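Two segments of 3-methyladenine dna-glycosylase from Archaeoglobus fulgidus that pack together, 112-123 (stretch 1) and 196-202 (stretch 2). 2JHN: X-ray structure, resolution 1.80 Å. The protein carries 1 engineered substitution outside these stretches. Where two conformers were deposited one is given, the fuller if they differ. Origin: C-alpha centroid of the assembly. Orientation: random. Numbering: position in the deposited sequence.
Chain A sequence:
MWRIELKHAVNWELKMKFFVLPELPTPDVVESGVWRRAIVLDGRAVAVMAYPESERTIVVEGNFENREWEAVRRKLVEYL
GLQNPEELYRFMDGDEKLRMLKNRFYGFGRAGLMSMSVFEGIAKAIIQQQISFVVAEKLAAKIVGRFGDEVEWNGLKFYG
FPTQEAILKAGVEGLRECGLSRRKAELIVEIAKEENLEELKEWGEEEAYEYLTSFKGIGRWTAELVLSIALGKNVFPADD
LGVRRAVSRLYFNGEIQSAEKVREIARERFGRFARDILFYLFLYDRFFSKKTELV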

# COMPACT_ATOMS: atom_id res chain seq x y z
N GLY A 112 -4.58 0.43 -5.68
CA GLY A 112 -5.22 0.46 -4.35
C GLY A 112 -4.43 1.33 -3.38
O GLY A 112 -3.92 2.42 -3.76
N LEU A 113 -4.31 0.85 -2.14
CA LEU A 113 -3.47 1.47 -1.13
C LEU A 113 -2.58 0.38 -0.55
O LEU A 113 -2.84 -0.82 -0.76
CB LEU A 113 -4.33 2.10 -0.01
CG LEU A 113 -5.24 3.26 -0.43
CD1 LEU A 113 -6.21 3.56 0.73
CD2 LEU A 113 -4.38 4.49 -0.76
N MET A 114 -1.52 0.78 0.15
CA MET A 114 -0.65 -0.22 0.78
C MET A 114 -0.84 -0.35 2.33
O MET A 114 -0.01 -0.97 3.02
CB MET A 114 0.80 0.00 0.34
CG MET A 114 0.99 -0.22 -1.17
SD MET A 114 2.64 0.13 -1.77
CE MET A 114 3.55 -1.19 -0.95
N SER A 115 -1.95 0.22 2.82
CA SER A 115 -2.35 0.17 4.23
C SER A 115 -3.87 0.33 4.39
O SER A 115 -4.53 0.93 3.54
CB SER A 115 -1.63 1.26 5.03
OG SER A 115 -1.94 2.57 4.54
N MET A 116 -4.41 -0.19 5.49
CA MET A 116 -5.84 -0.05 5.78
C MET A 116 -6.13 1.00 6.88
O MET A 116 -7.25 1.08 7.40
CB MET A 116 -6.46 -1.40 6.13
CG MET A 116 -6.21 -2.48 5.07
SD MET A 116 -7.67 -3.51 4.73
CE MET A 116 -8.80 -2.21 4.23
N SER A 117 -5.11 1.79 7.22
CA SER A 117 -5.28 2.99 8.05
C SER A 117 -4.09 3.91 7.80
O SER A 117 -3.02 3.46 7.39
CB SER A 117 -5.35 2.66 9.57
OG SER A 117 -4.09 2.23 10.11
N VAL A 118 -4.28 5.21 8.09
CA VAL A 118 -3.20 6.19 7.98
C VAL A 118 -2.02 5.81 8.90
O VAL A 118 -0.85 5.90 8.50
CB VAL A 118 -3.71 7.61 8.34
CG1 VAL A 118 -2.55 8.63 8.44
CG2 VAL A 118 -4.74 8.05 7.31
N PHE A 119 -2.34 5.46 10.14
CA PHE A 119 -1.32 5.01 11.07
C PHE A 119 -0.46 3.87 10.51
O PHE A 119 0.76 3.95 10.55
CB PHE A 119 -1.91 4.56 12.43
CG PHE A 119 -0.85 4.14 13.40
CD1 PHE A 119 0.13 5.06 13.80
CD2 PHE A 119 -0.80 2.85 13.89
CE1 PHE A 119 1.13 4.70 14.68
CE2 PHE A 119 0.22 2.46 14.82
CZ PHE A 119 1.17 3.38 15.21
N GLU A 120 -1.10 2.84 9.96
CA GLU A 120 -0.36 1.73 9.37
C GLU A 120 0.55 2.21 8.23
O GLU A 120 1.71 1.81 8.13
CB GLU A 120 -1.31 0.62 8.93
CG GLU A 120 -0.63 -0.52 8.15
CD GLU A 120 -1.62 -1.50 7.53
OE1 GLU A 120 -2.85 -1.33 7.67
OE2 GLU A 120 -1.13 -2.47 6.87
N GLY A 121 0.00 3.06 7.35
CA GLY A 121 0.77 3.61 6.21
C GLY A 121 2.00 4.40 6.65
O GLY A 121 3.09 4.20 6.11
N ILE A 122 1.84 5.27 7.65
CA ILE A 122 3.00 6.02 8.16
C ILE A 122 4.05 5.10 8.81
O ILE A 122 5.24 5.21 8.49
CB ILE A 122 2.61 7.19 9.15
CG1 ILE A 122 1.69 8.20 8.45
CG2 ILE A 122 3.90 7.89 9.68
CD1 ILE A 122 1.00 9.19 9.42
N ALA A 123 3.61 4.20 9.69
CA ALA A 123 4.50 3.29 10.38
C ALA A 123 5.31 2.48 9.36
O ALA A 123 6.55 2.39 9.44
CB ALA A 123 3.70 2.36 11.33
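Stretch 2 (196-202) NLEELKE

The first turn of a helix leaves backbone NH groups without partners from the helix itself, and a neighbouring segment can supply what is missing. The packing of residues 196-202 on residues 112-123 of this glycosylase is a compact example. The helix begins at Val118, with Ser117 at the N-cap position, where its OG accepts from Glu120 N at 3.1 Å. Against this start lies a short 3-10 segment, 197-202, entered from Asn196 in a loop and running across the helix rather than along it. Its i to i+3 bonding is regular, with Leu200 N to Leu197 O at 3.0 Å, although the bond from Lys201 N to Glu198 O, at 3.4 Å, is weak. The two backbones come closest where Val118 CA lies 5.3 Å from Glu198 CA, 80 positions apart in sequence.

Val118 is the centre of the contact, with 98 Å² of its surface covered by the second segment. Its CA-to-CB bond points toward that segment, and chi1 is in the t rotamer. CG1 meets the two leucines, 3.9 Å from Leu197 CG and 4.0 Å from Leu200 CD2, and also lies 3.6 Å from Leu197 O. CG2 lies 3.6 Å from Lys201 CG, in the aliphatic part of the lysine, and 3.6 Å from Glu198 OE1. One small branched side chain thus touches four residues of the 3-10 segment.

Leu197, with 66 Å² covered, answers from the other side of the contact. In the t, p rotamer it spreads its two methyls over the helix: CD1 reaches Ile122 CD1 at 4.1 Å, one turn beyond Val118, while CD2 sits 3.9 Å from Phe119 CD1, at the edge of the ring and near its plane. Leu200, three residues on, also points toward the helix and brings CD2 to 4.3 Å from Ile122 CD1, so that both leucines border Val118 and Ile122.

Glu198 contributes the polar part. Its CA-to-CB bond points sideways, but the end of the side chain comes nearer, and OE1 accepts a hydrogen bond from Val118 N at 2.9 Å with a nearly straight angle of 169°. The same oxygen accepts from a water at 2.7 Å, and that water accepts from Phe119 N at 3.0 Å. The carboxylate therefore serves two successive NH groups of the first turn, one directly and one through water, beside the serine that serves a third. Lys201 NZ, hydrogen-bonded elsewhere in the structure, lies 4.1 Å from Leu113 CD1.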

# COMPACT_ATOMS: atom_id res chain seq x y z
N ASN A 196 -6.74 11.68 16.08
CA ASN A 196 -7.49 11.95 14.84
C ASN A 196 -6.68 11.70 13.56
O ASN A 196 -6.89 12.34 12.53
CB ASN A 196 -8.09 13.36 14.86
CG ASN A 196 -8.97 13.60 16.10
OD1 ASN A 196 -9.88 12.83 16.38
ND2 ASN A 196 -8.68 14.67 16.84
N LEU A 197 -5.71 10.80 13.65
CA LEU A 197 -4.80 10.58 12.54
C LEU A 197 -5.48 10.10 11.24
O LEU A 197 -5.09 10.49 10.14
CB LEU A 197 -3.65 9.66 13.02
CG LEU A 197 -2.35 9.51 12.28
CD1 LEU A 197 -1.64 10.85 12.02
CD2 LEU A 197 -1.48 8.57 13.10
N GLU A 198 -6.56 9.31 11.36
CA GLU A 198 -7.24 8.86 10.14
C GLU A 198 -7.76 10.05 9.31
O GLU A 198 -7.93 9.95 8.10
CB GLU A 198 -8.37 7.87 10.46
CG GLU A 198 -8.91 7.11 9.22
CD GLU A 198 -7.90 6.16 8.55
OE1 GLU A 198 -6.87 5.79 9.19
OE2 GLU A 198 -8.17 5.77 7.38
N GLU A 199 -8.02 11.19 9.96
CA GLU A 199 -8.49 12.38 9.23
C GLU A 199 -7.49 12.94 8.21
O GLU A 199 -7.86 13.69 7.30
CB GLU A 199 -8.94 13.49 10.19
CG GLU A 199 -10.11 13.07 11.08
CD GLU A 199 -10.49 14.14 12.12
OE1 GLU A 199 -9.80 15.17 12.20
OE2 GLU A 199 -11.46 13.90 12.88
N LEU A 200 -6.21 12.55 8.34
CA LEU A 200 -5.16 13.04 7.44
C LEU A 200 -5.49 12.73 5.98
O LEU A 200 -5.11 13.48 5.09
CB LEU A 200 -3.79 12.45 7.83
CG LEU A 200 -2.54 13.13 7.28
CD1 LEU A 200 -2.39 14.58 7.79
CD2 LEU A 200 -1.29 12.29 7.62
N LYS A 201 -6.20 11.62 5.76
CA LYS A 201 -6.67 11.25 4.42
C LYS A 201 -7.47 12.33 3.70
O LYS A 201 -7.45 12.41 2.48
CB LYS A 201 -7.55 10.01 4.48
CG LYS A 201 -6.78 8.76 4.41
CD LYS A 201 -7.71 7.58 4.33
CE LYS A 201 -7.78 7.07 2.92
NZ LYS A 201 -8.74 5.94 2.90
N GLU A 202 -8.21 13.13 4.46
CA GLU A 202 -9.11 14.13 3.90
C GLU A 202 -8.50 15.52 3.84
O GLU A 202 -9.18 16.47 3.40
CB GLU A 202 -10.36 14.22 4.76
CG GLU A 202 -10.81 12.94 5.39
CD GLU A 202 -11.89 12.26 4.59
OE1 GLU A 202 -13.07 12.49 4.91
OE2 GLU A 202 -11.54 11.53 3.64
O HOH W 1 -5.06 5.87 11.21